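Local structure of AtxE2 (Asticcacaulis excentricus, 5TXE) at residues Asp103-Ser115 / Asn121-Arg133. The protein hydrolyses the isopeptide bond of the lasso peptides astexin-2 and astexin-3, recognising their threaded loop and converting them to linear peptides. The protein carries 1 engineered substitution. Sequence-based numbering, arbitrary orientation.
Sequences DVGGEYLFWTIPS and NAPSGANLTIQPR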
loop_
_atom_site.group_PDB
_atom_site.type_symbol
_atom_site.label_atom_id
_atom_site.label_comp_id
_atom_site.label_asym_id
_atom_site.label_seq_id
_atom_site.Cartn_x
_atom_site.Cartn_y
_atom_site.Cartn_z
ATOM N N ASP A 103 12.691 -7.629 21.174
ATOM C CA ASP A 103 12.629 -6.194 21.485
ATOM C C ASP A 103 11.159 -5.821 21.429
ATOM O O ASP A 103 10.389 -6.470 20.711
ATOM C CB ASP A 103 13.395 -5.334 20.464
ATOM C CG ASP A 103 13.439 -3.837 20.861
ATOM O OD1 ASP A 103 13.299 -3.552 22.075
ATOM O OD2 ASP A 103 13.632 -2.939 19.976
ATOM N N VAL A 104 10.754 -4.864 22.251
ATOM C CA VAL A 104 9.421 -4.342 22.238
ATOM C C VAL A 104 9.595 -2.843 22.318
ATOM O O VAL A 104 10.421 -2.342 23.091
ATOM C CB VAL A 104 8.590 -4.802 23.430
ATOM C CG1 VAL A 104 7.205 -4.116 23.427
ATOM C CG2 VAL A 104 8.386 -6.313 23.398
ATOM N N GLY A 105 8.878 -2.109 21.483
ATOM C CA GLY A 105 8.928 -0.629 21.545
ATOM C C GLY A 105 9.300 0.062 20.243
ATOM O O GLY A 105 9.599 -0.559 19.218
ATOM N N GLY A 106 9.257 1.380 20.299
ATOM C CA GLY A 106 9.530 2.219 19.175
ATOM C C GLY A 106 8.276 2.952 18.698
ATOM O O GLY A 106 7.151 2.542 18.985
ATOM N N GLU A 107 8.537 4.029 17.955
ATOM C CA GLU A 107 7.525 4.852 17.345
ATOM C C GLU A 107 7.259 4.413 15.894
ATOM O O GLU A 107 8.115 3.787 15.250
ATOM C CB GLU A 107 7.995 6.290 17.327
ATOM C CG GLU A 107 7.968 6.999 18.668
ATOM C CD GLU A 107 8.612 8.394 18.627
ATOM O OE1 GLU A 107 9.403 8.725 17.739
ATOM O OE2 GLU A 107 8.361 9.205 19.534
ATOM N N TYR A 108 6.104 4.819 15.364
ATOM C CA TYR A 108 5.724 4.532 13.996
ATOM C C TYR A 108 6.670 5.282 13.107
ATOM O O TYR A 108 6.707 6.479 13.118
ATOM C CB TYR A 108 4.279 4.926 13.763
ATOM C CG TYR A 108 3.623 4.508 12.477
ATOM C CD1 TYR A 108 3.855 5.216 11.312
ATOM C CD2 TYR A 108 2.685 3.511 12.453
ATOM C CE1 TYR A 108 3.202 4.912 10.147
ATOM C CE2 TYR A 108 2.016 3.170 11.262
ATOM C CZ TYR A 108 2.280 3.861 10.111
ATOM O OH TYR A 108 1.667 3.579 8.893
ATOM N N LEU A 109 7.464 4.525 12.356
ATOM C CA LEU A 109 8.523 5.056 11.511
ATOM C C LEU A 109 8.021 5.161 10.063
ATOM O O LEU A 109 7.737 4.159 9.405
ATOM C CB LEU A 109 9.751 4.161 11.613
ATOM C CG LEU A 109 11.097 4.738 11.232
ATOM C CD1 LEU A 109 12.190 3.715 11.456
ATOM C CD2 LEU A 109 11.164 5.206 9.793
ATOM N N PHE A 110 7.883 6.381 9.575
ATOM C CA PHE A 110 7.293 6.576 8.275
ATOM C C PHE A 110 8.234 6.130 7.144
ATOM O O PHE A 110 9.420 6.391 7.188
ATOM C CB PHE A 110 6.931 8.037 8.065
ATOM C CG PHE A 110 5.765 8.479 8.886
ATOM C CD1 PHE A 110 4.515 7.932 8.697
ATOM C CD2 PHE A 110 5.924 9.466 9.871
ATOM C CE1 PHE A 110 3.418 8.307 9.477
ATOM C CE2 PHE A 110 4.844 9.855 10.654
ATOM C CZ PHE A 110 3.593 9.255 10.454
ATOM N N TRP A 111 7.664 5.541 6.111
ATOM C CA TRP A 111 8.396 5.296 4.887
ATOM C C TRP A 111 8.488 6.594 4.132
ATOM O O TRP A 111 7.467 7.155 3.774
ATOM C CB TRP A 111 7.612 4.265 4.061
ATOM C CG TRP A 111 8.321 3.707 2.850
ATOM C CD1 TRP A 111 9.532 4.093 2.328
ATOM C CD2 TRP A 111 7.835 2.657 2.001
ATOM N NE1 TRP A 111 9.807 3.345 1.206
ATOM C CE2 TRP A 111 8.782 2.463 0.991
ATOM C CE3 TRP A 111 6.675 1.864 2.002
ATOM C CZ2 TRP A 111 8.651 1.453 0.035
ATOM C CZ3 TRP A 111 6.518 0.903 1.023
ATOM C CH2 TRP A 111 7.508 0.706 0.053
ATOM N N THR A 112 9.686 7.117 3.921
ATOM C CA THR A 112 9.848 8.345 3.163
ATOM C C THR A 112 10.858 8.124 2.088
ATOM O O THR A 112 11.732 7.284 2.223
ATOM C CB THR A 112 10.343 9.568 4.026
ATOM O OG1 THR A 112 11.590 9.295 4.670
ATOM C CG2 THR A 112 9.302 9.944 5.065
ATOM N N ILE A 113 10.721 8.857 0.995
ATOM C CA ILE A 113 11.680 8.811 -0.126
ATOM C C ILE A 113 11.837 10.194 -0.763
ATOM O O ILE A 113 10.967 11.084 -0.573
ATOM C CB ILE A 113 11.198 7.859 -1.270
ATOM C CG1 ILE A 113 9.825 8.285 -1.812
ATOM C CG2 ILE A 113 11.152 6.409 -0.839
ATOM C CD1 ILE A 113 9.513 7.693 -3.206
ATOM N N PRO A 114 12.912 10.389 -1.545
ATOM C CA PRO A 114 12.996 11.550 -2.406
ATOM C C PRO A 114 11.958 11.399 -3.513
ATOM O O PRO A 114 11.713 10.306 -3.945
ATOM C CB PRO A 114 14.393 11.457 -3.014
ATOM C CG PRO A 114 15.152 10.495 -2.170
ATOM C CD PRO A 114 14.120 9.546 -1.612
ATOM N N SER A 115 11.350 12.498 -3.928
ATOM C CA SER A 115 10.431 12.556 -5.073
ATOM C C SER A 115 10.375 13.990 -5.578
ATOM O O SER A 115 10.472 14.945 -4.779
ATOM C CB SER A 115 9.009 12.209 -4.696
ATOM O OG SER A 115 8.877 10.850 -4.300
ATOM N N ASN A 121 9.973 13.667 0.243
ATOM C CA ASN A 121 8.623 14.064 -0.080
ATOM C C ASN A 121 7.788 13.971 1.214
ATOM O O ASN A 121 8.216 13.364 2.178
ATOM C CB ASN A 121 8.083 13.134 -1.184
ATOM C CG ASN A 121 6.827 13.672 -1.887
ATOM O OD1 ASN A 121 6.589 14.885 -1.942
ATOM N ND2 ASN A 121 6.006 12.748 -2.425
ATOM N N ALA A 122 6.594 14.540 1.236
ATOM C CA ALA A 122 5.725 14.273 2.372
ATOM C C ALA A 122 5.500 12.740 2.521
ATOM O O ALA A 122 5.390 12.050 1.544
ATOM C CB ALA A 122 4.404 14.988 2.205
ATOM N N PRO A 123 5.469 12.229 3.746
ATOM C CA PRO A 123 5.194 10.827 3.975
ATOM C C PRO A 123 3.808 10.417 3.465
ATOM O O PRO A 123 2.856 11.164 3.628
ATOM C CB PRO A 123 5.214 10.684 5.474
ATOM C CG PRO A 123 5.742 11.936 6.037
ATOM C CD PRO A 123 5.646 12.997 4.998
ATOM N N SER A 124 3.714 9.257 2.816
ATOM C CA SER A 124 2.434 8.750 2.388
ATOM C C SER A 124 1.623 8.473 3.653
ATOM O O SER A 124 0.421 8.542 3.631
ATOM C CB SER A 124 2.623 7.486 1.569
ATOM O OG SER A 124 3.052 6.446 2.455
ATOM N N GLY A 125 2.324 8.139 4.743
ATOM C CA GLY A 125 1.725 7.690 5.996
ATOM C C GLY A 125 1.924 6.208 6.282
ATOM O O GLY A 125 1.620 5.716 7.387
ATOM N N ALA A 126 2.390 5.481 5.282
ATOM C CA ALA A 126 2.670 4.074 5.469
ATOM C C ALA A 126 3.944 3.921 6.317
ATOM O O ALA A 126 4.867 4.708 6.212
ATOM C CB ALA A 126 2.908 3.432 4.121
ATOM N N ASN A 127 3.990 2.868 7.110
ATOM C CA ASN A 127 5.203 2.495 7.845
ATOM C C ASN A 127 6.283 1.849 7.019
ATOM O O ASN A 127 6.031 1.062 6.081
ATOM C CB ASN A 127 4.821 1.567 9.017
ATOM C CG ASN A 127 4.082 0.304 8.571
ATOM O OD1 ASN A 127 3.172 0.326 7.709
ATOM N ND2 ASN A 127 4.466 -0.796 9.159
ATOM N N LEU A 128 7.504 2.159 7.374
ATOM C CA LEU A 128 8.681 1.520 6.755
ATOM C C LEU A 128 8.742 0.085 7.176
ATOM O O LEU A 128 8.564 -0.215 8.349
ATOM C CB LEU A 128 9.943 2.162 7.277
ATOM C CG LEU A 128 11.279 1.729 6.656
ATOM C CD1 LEU A 128 11.383 2.149 5.190
ATOM C CD2 LEU A 128 12.436 2.316 7.445
ATOM N N THR A 129 8.930 -0.805 6.218
ATOM C CA THR A 129 9.176 -2.203 6.487
ATOM C C THR A 129 10.548 -2.340 7.161
ATOM O O THR A 129 11.557 -1.833 6.665
ATOM C CB THR A 129 9.163 -3.021 5.201
ATOM O OG1 THR A 129 7.851 -3.048 4.681
ATOM C CG2 THR A 129 9.512 -4.496 5.488
ATOM N N ILE A 130 10.584 -2.991 8.313
ATOM C CA ILE A 130 11.840 -3.089 9.060
ATOM C C ILE A 130 12.387 -4.508 8.802
ATOM O O ILE A 130 11.793 -5.533 9.247
ATOM C CB ILE A 130 11.619 -2.887 10.573
ATOM C CG1 ILE A 130 10.962 -1.526 10.869
ATOM C CG2 ILE A 130 12.936 -3.073 11.349
ATOM C CD1 ILE A 130 11.830 -0.349 10.444
ATOM N N GLN A 131 13.516 -4.534 8.122
ATOM C CA GLN A 131 14.221 -5.774 7.874
ATOM C C GLN A 131 15.377 -5.949 8.847
ATOM O O GLN A 131 16.294 -5.162 8.853
ATOM C CB GLN A 131 14.762 -5.855 6.444
ATOM C CG GLN A 131 14.900 -7.344 6.075
ATOM C CD GLN A 131 15.419 -7.643 4.657
ATOM O OE1 GLN A 131 15.995 -6.781 3.947
ATOM N NE2 GLN A 131 15.214 -8.895 4.246
ATOM N N PRO A 132 15.292 -6.944 9.694
ATOM C CA PRO A 132 16.359 -7.206 10.631
ATOM C C PRO A 132 17.574 -7.824 9.981
ATOM O O PRO A 132 17.417 -8.739 9.174
ATOM C CB PRO A 132 15.768 -8.241 11.586
ATOM C CG PRO A 132 14.453 -8.595 11.077
ATOM C CD PRO A 132 14.166 -7.870 9.817
ATOM N N ARG A 133 18.754 -7.354 10.367
ATOM C CA ARG A 133 20.019 -7.861 9.858
ATOM C C ARG A 133 20.617 -8.794 10.861
ATOM O O ARG A 133 20.890 -8.382 12.005
ATOM C CB ARG A 133 20.959 -6.710 9.619
ATOM C CG ARG A 133 20.338 -5.569 8.805
ATOM C CD ARG A 133 20.098 -6.185 7.477
ATOM N NE ARG A 133 19.115 -5.702 6.492
ATOM C CZ ARG A 133 19.149 -4.559 5.846
ATOM N NH1 ARG A 133 20.011 -3.628 6.172
ATOM N NH2 ARG A 133 18.250 -4.314 4.932
HETATM O O HOH W 1 5.153 7.349 5.124
HETATM O O HOH W 2 6.060 7.419 1.484
HETATM O O HOH W 3 8.396 10.469 1.426
HETATM O O HOH W 4 6.798 9.917 -2.408
#
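A126 O is gripped by two donors. W111 N donates to A126 O at 2.9 Å. Water 1 also donates to it, and the same water donates to W111 O and accepts from G125 N. One carbonyl earlier, Y108 OH donates to G125 O at 2.6 Å. The Y108 side chain extends with CG anti to the backbone N (chi1 -170°), which carries the hydroxyl across to the turn. N127 CB lies over one face of this ring, 4.0 Å from the centroid, a CH-pi contact. The F110 ring meets G125 O with its edge. L128 N closes on L109 O at 2.9 Å. This bond and that of W111 N flank F110 and N127, a lone antiparallel non-hydrogen-bonded bridge in the long loop between strands 100-104 and 133-134. The two strands belong to successive blades of the beta-propeller of this prolyl oligopeptidase-family enzyme. The loop reaches toward the hydrolase domain, where S124 lies near H638, assigned to the charge relay. S124 OG accepts from A126 N, forming an ST turn. L109 and L128 lie side by side, CD2 to CD2 3.9 Å. L128 CD1 meets W111 CD1 at 3.9 Å. Farther out, N121 N donates to I113 O at 2.9 Å. This end of the loop meets the bound peptide: N121 ND2 and S124 OG bond to its backbone. S115 adjoins W116, which binds astexin-3.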